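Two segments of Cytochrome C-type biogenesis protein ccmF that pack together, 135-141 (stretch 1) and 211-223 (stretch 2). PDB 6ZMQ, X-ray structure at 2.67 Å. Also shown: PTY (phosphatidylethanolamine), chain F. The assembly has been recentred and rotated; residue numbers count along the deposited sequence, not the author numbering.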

# COMPACT_ATOMS: atom_id res chain seq x y z
N PRO A 135 21.31 -0.81 -25.66
CA PRO A 135 22.11 -1.65 -24.74
C PRO A 135 22.84 -0.96 -23.58
O PRO A 135 23.16 -1.65 -22.61
CB PRO A 135 23.12 -2.32 -25.70
CG PRO A 135 22.43 -2.29 -27.03
CD PRO A 135 21.81 -0.94 -27.04
N TRP A 136 23.12 0.35 -23.66
CA TRP A 136 23.82 1.03 -22.56
C TRP A 136 22.96 1.07 -21.29
O TRP A 136 23.37 0.57 -20.23
CB TRP A 136 24.21 2.46 -22.97
CG TRP A 136 25.30 2.60 -24.01
CD1 TRP A 136 26.58 3.01 -23.79
CD2 TRP A 136 25.18 2.41 -25.43
NE1 TRP A 136 27.28 3.05 -24.98
CE2 TRP A 136 26.44 2.68 -25.99
CE3 TRP A 136 24.13 2.02 -26.27
CZ2 TRP A 136 26.68 2.58 -27.36
CZ3 TRP A 136 24.37 1.91 -27.62
CH2 TRP A 136 25.64 2.18 -28.16
N ARG A 137 21.74 1.58 -21.40
CA ARG A 137 20.92 1.55 -20.22
C ARG A 137 20.19 0.22 -20.05
O ARG A 137 19.64 -0.01 -18.97
CB ARG A 137 19.94 2.73 -20.17
CG ARG A 137 18.82 2.90 -21.15
CD ARG A 137 18.63 4.41 -21.25
NE ARG A 137 17.24 4.81 -21.08
CZ ARG A 137 16.31 4.79 -22.03
NH1 ARG A 137 16.63 4.42 -23.26
NH2 ARG A 137 15.08 5.17 -21.74
N ALA A 138 20.26 -0.69 -21.02
CA ALA A 138 19.83 -2.06 -20.77
C ALA A 138 20.80 -2.77 -19.82
O ALA A 138 20.37 -3.42 -18.85
CB ALA A 138 19.71 -2.82 -22.09
N SER A 139 22.10 -2.58 -20.05
CA SER A 139 23.12 -3.09 -19.14
C SER A 139 23.01 -2.43 -17.77
O SER A 139 23.18 -3.10 -16.74
CB SER A 139 24.51 -2.84 -19.72
OG SER A 139 24.94 -1.51 -19.45
N LEU A 140 22.67 -1.14 -17.73
CA LEU A 140 22.59 -0.52 -16.40
C LEU A 140 21.30 -0.84 -15.64
O LEU A 140 21.37 -0.93 -14.40
CB LEU A 140 22.81 0.98 -16.48
CG LEU A 140 24.22 1.39 -16.02
CD1 LEU A 140 24.28 2.84 -15.70
CD2 LEU A 140 24.75 0.59 -14.81
N VAL A 141 20.15 -1.04 -16.31
CA VAL A 141 18.95 -1.48 -15.58
C VAL A 141 19.16 -2.89 -15.04
O VAL A 141 18.75 -3.18 -13.91
CB VAL A 141 17.64 -1.38 -16.40
CG1 VAL A 141 17.24 0.03 -16.68
CG2 VAL A 141 17.59 -2.25 -17.67
N MET A 211 19.88 8.87 -15.94
CA MET A 211 20.83 9.87 -15.48
C MET A 211 22.28 9.46 -15.68
O MET A 211 23.16 10.33 -15.61
CB MET A 211 20.62 10.16 -13.99
CG MET A 211 19.36 10.94 -13.68
SD MET A 211 18.82 10.81 -11.95
CE MET A 211 19.28 9.14 -11.49
N ALA A 212 22.55 8.18 -15.89
CA ALA A 212 23.90 7.80 -16.29
C ALA A 212 24.05 7.65 -17.79
O ALA A 212 25.17 7.71 -18.30
CB ALA A 212 24.31 6.51 -15.59
N THR A 213 22.95 7.44 -18.52
CA THR A 213 23.05 7.24 -19.96
C THR A 213 22.77 8.56 -20.69
O THR A 213 22.94 8.66 -21.91
CB THR A 213 22.10 6.10 -20.36
OG1 THR A 213 22.34 5.01 -19.47
CG2 THR A 213 22.41 5.52 -21.74
N ARG A 214 22.38 9.58 -19.91
CA ARG A 214 22.19 10.98 -20.33
C ARG A 214 21.07 11.13 -21.35
O ARG A 214 21.05 12.08 -22.14
CB ARG A 214 23.49 11.62 -20.83
CG ARG A 214 24.57 11.68 -19.76
CD ARG A 214 25.88 11.06 -20.23
NE ARG A 214 26.77 10.80 -19.10
CZ ARG A 214 27.75 9.91 -19.10
NH1 ARG A 214 28.00 9.20 -20.20
NH2 ARG A 214 28.50 9.74 -18.02
N ARG A 215 20.11 10.21 -21.31
CA ARG A 215 18.85 10.27 -22.05
C ARG A 215 17.73 10.43 -21.01
O ARG A 215 17.25 9.45 -20.45
CB ARG A 215 18.67 9.02 -22.91
CG ARG A 215 19.71 8.90 -24.00
CD ARG A 215 19.38 7.83 -25.04
NE ARG A 215 20.59 7.10 -25.41
CZ ARG A 215 20.87 5.87 -25.00
NH1 ARG A 215 20.04 5.24 -24.18
NH2 ARG A 215 21.99 5.27 -25.39
N TYR A 216 17.30 11.68 -20.79
CA TYR A 216 16.61 12.07 -19.56
C TYR A 216 15.10 12.12 -19.66
O TYR A 216 14.44 12.30 -18.63
CB TYR A 216 17.08 13.46 -19.10
CG TYR A 216 18.56 13.61 -18.93
CD1 TYR A 216 19.22 13.05 -17.85
CD2 TYR A 216 19.31 14.34 -19.86
CE1 TYR A 216 20.58 13.18 -17.69
CE2 TYR A 216 20.67 14.48 -19.72
CZ TYR A 216 21.30 13.91 -18.63
OH TYR A 216 22.66 14.06 -18.49
N GLN A 217 14.53 12.01 -20.85
CA GLN A 217 13.09 12.10 -21.00
C GLN A 217 12.44 10.78 -21.38
O GLN A 217 11.35 10.46 -20.89
CB GLN A 217 12.74 13.20 -22.01
CG GLN A 217 11.53 12.98 -22.92
CD GLN A 217 10.23 13.13 -22.17
OE1 GLN A 217 10.18 13.79 -21.14
NE2 GLN A 217 9.17 12.51 -22.68
N THR A 218 13.14 9.95 -22.17
CA THR A 218 12.57 8.74 -22.76
C THR A 218 12.27 7.66 -21.74
O THR A 218 11.47 6.76 -22.03
CB THR A 218 13.52 8.18 -23.82
OG1 THR A 218 12.92 7.05 -24.45
CG2 THR A 218 14.86 7.76 -23.20
N TRP A 219 12.87 7.73 -20.55
CA TRP A 219 12.82 6.65 -19.57
C TRP A 219 11.44 6.44 -18.94
O TRP A 219 11.15 5.30 -18.54
CB TRP A 219 13.82 6.92 -18.45
CG TRP A 219 13.42 8.05 -17.56
CD1 TRP A 219 13.54 9.38 -17.84
CD2 TRP A 219 12.81 7.97 -16.26
NE1 TRP A 219 13.05 10.12 -16.80
CE2 TRP A 219 12.59 9.28 -15.82
CE3 TRP A 219 12.43 6.91 -15.44
CZ2 TRP A 219 12.02 9.57 -14.58
CZ3 TRP A 219 11.85 7.19 -14.20
CH2 TRP A 219 11.66 8.51 -13.79
N VAL A 220 10.58 7.46 -18.85
CA VAL A 220 9.39 7.30 -18.02
C VAL A 220 8.19 6.86 -18.86
O VAL A 220 7.25 6.27 -18.31
CB VAL A 220 9.07 8.58 -17.20
CG1 VAL A 220 8.42 9.64 -18.03
CG2 VAL A 220 8.19 8.24 -16.00
N GLU A 221 8.23 7.07 -20.17
CA GLU A 221 7.13 6.69 -21.02
C GLU A 221 7.25 5.26 -21.52
O GLU A 221 6.24 4.67 -21.92
CB GLU A 221 7.03 7.68 -22.19
CG GLU A 221 8.37 8.31 -22.54
CD GLU A 221 8.28 9.28 -23.70
OE1 GLU A 221 9.31 9.47 -24.38
OE2 GLU A 221 7.20 9.87 -23.89
N GLU A 222 8.45 4.69 -21.45
CA GLU A 222 8.64 3.26 -21.60
C GLU A 222 8.35 2.48 -20.32
O GLU A 222 8.18 1.26 -20.40
CB GLU A 222 10.06 2.94 -22.05
CG GLU A 222 10.59 3.79 -23.21
CD GLU A 222 12.11 3.84 -23.24
OE1 GLU A 222 12.72 4.13 -22.19
OE2 GLU A 222 12.70 3.55 -24.30
N THR A 223 8.30 3.13 -19.16
CA THR A 223 8.17 2.39 -17.90
C THR A 223 6.82 2.63 -17.22
O THR A 223 6.58 2.10 -16.13
CB THR A 223 9.32 2.74 -16.94
OG1 THR A 223 9.39 1.75 -15.92
CG2 THR A 223 9.12 4.08 -16.26
C1 PTY F . 4.00 -4.71 -16.96
C2 PTY F . 5.00 1.12 -21.59
C3 PTY F . 5.13 -0.36 -21.95
O4 PTY F . 4.16 -5.62 -15.92
C5 PTY F . 3.65 -4.54 -19.46
C6 PTY F . 3.78 -5.48 -18.26
O7 PTY F . 2.58 -6.19 -18.11
C8 PTY F . 2.57 -7.54 -18.48
O10 PTY F . 3.05 -7.89 -19.51
C11 PTY F . 1.92 -8.58 -17.56
C12 PTY F . 2.26 -10.00 -18.02
C13 PTY F . 1.66 -11.06 -17.10
C14 PTY F . 0.13 -10.98 -17.10
C15 PTY F . -0.47 -12.26 -16.52
C16 PTY F . -1.86 -11.93 -15.96
C17 PTY F . -2.24 -12.89 -14.83
C18 PTY F . -2.23 -12.25 -13.43
C19 PTY F . -2.66 -10.78 -13.41
C20 PTY F . -3.54 -10.49 -12.19
C21 PTY F . -2.74 -10.55 -10.89
C22 PTY F . -3.67 -10.24 -9.71
C23 PTY F . -2.92 -9.67 -8.51
C24 PTY F . -2.85 -10.73 -7.40
C25 PTY F . -3.24 -10.12 -6.05
C26 PTY F . -3.41 -11.22 -4.99
C27 PTY F . -4.38 -10.74 -3.91
C28 PTY F . -5.08 -11.96 -3.31
C29 PTY F . -6.50 -11.60 -2.89
C30 PTY F . 3.64 -5.22 -14.68
C31 PTY F . 3.52 -6.23 -13.53
O30 PTY F . 3.31 -4.10 -14.51
C32 PTY F . 2.72 -7.48 -13.89
C33 PTY F . 2.50 -8.30 -12.62
C34 PTY F . 1.04 -8.75 -12.52
C35 PTY F . 0.65 -8.85 -11.05
C36 PTY F . 1.45 -9.98 -10.39
C37 PTY F . 0.64 -10.62 -9.26
C38 PTY F . 1.41 -11.77 -8.60
C39 PTY F . 0.65 -12.36 -7.41
C40 PTY F . 0.87 -13.87 -7.36
C41 PTY F . -0.01 -14.50 -6.29
C42 PTY F . -1.35 -14.88 -6.91
C43 PTY F . -1.52 -16.40 -6.85
C44 PTY F . -3.01 -16.71 -6.86
P1 PTY F . 4.91 -2.80 -20.98
O11 PTY F . 4.70 -1.16 -20.88
O12 PTY F . 6.33 -3.06 -21.45
O13 PTY F . 3.98 -3.34 -22.04
O14 PTY F . 4.63 -3.53 -19.52
N1 PTY F . 5.15 1.91 -22.80

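How do the two backbones meet? Residues 135-141 are helical, held by bonds such as Leu140 N to Trp136 O at 3.1 Å. The second stretch leaves its helix at Arg214, whose positive phi turns the chain, and then makes a type I turn from Gln217 to Val220. The backbones come nearest at Arg137 and Thr213, whose CA atoms lie 6.1 Å apart.

Which residue holds the contact together? Arg137 is buried and reaches along the second stretch. Its CB lies 3.4 Å from Thr213 OG1, while its NH2 ends 2.6 Å from Glu222 OE1. That pair is a salt bridge, but the N-H...O angle of 120° makes the hydrogen bond within it weak. Thr218 CG2 covers one face of the guanidinium, 3.0 Å from Arg137 NH2.

How is a second arginine accommodated? Arg215 NH1 stands 3.6 Å from Arg137 NH1, so two like charges sit close together. Glu222 offers a negative charge to Arg137, which should ease that repulsion.

What do the apolar groups add? Leu140 CD1 meets Ala212 CB at 3.7 Å, and Trp136 CB lies 3.8 Å from Thr213 CG2. The indole of Trp136 then leads away, leaving its CE3 4.0 Å from Arg215 NH2.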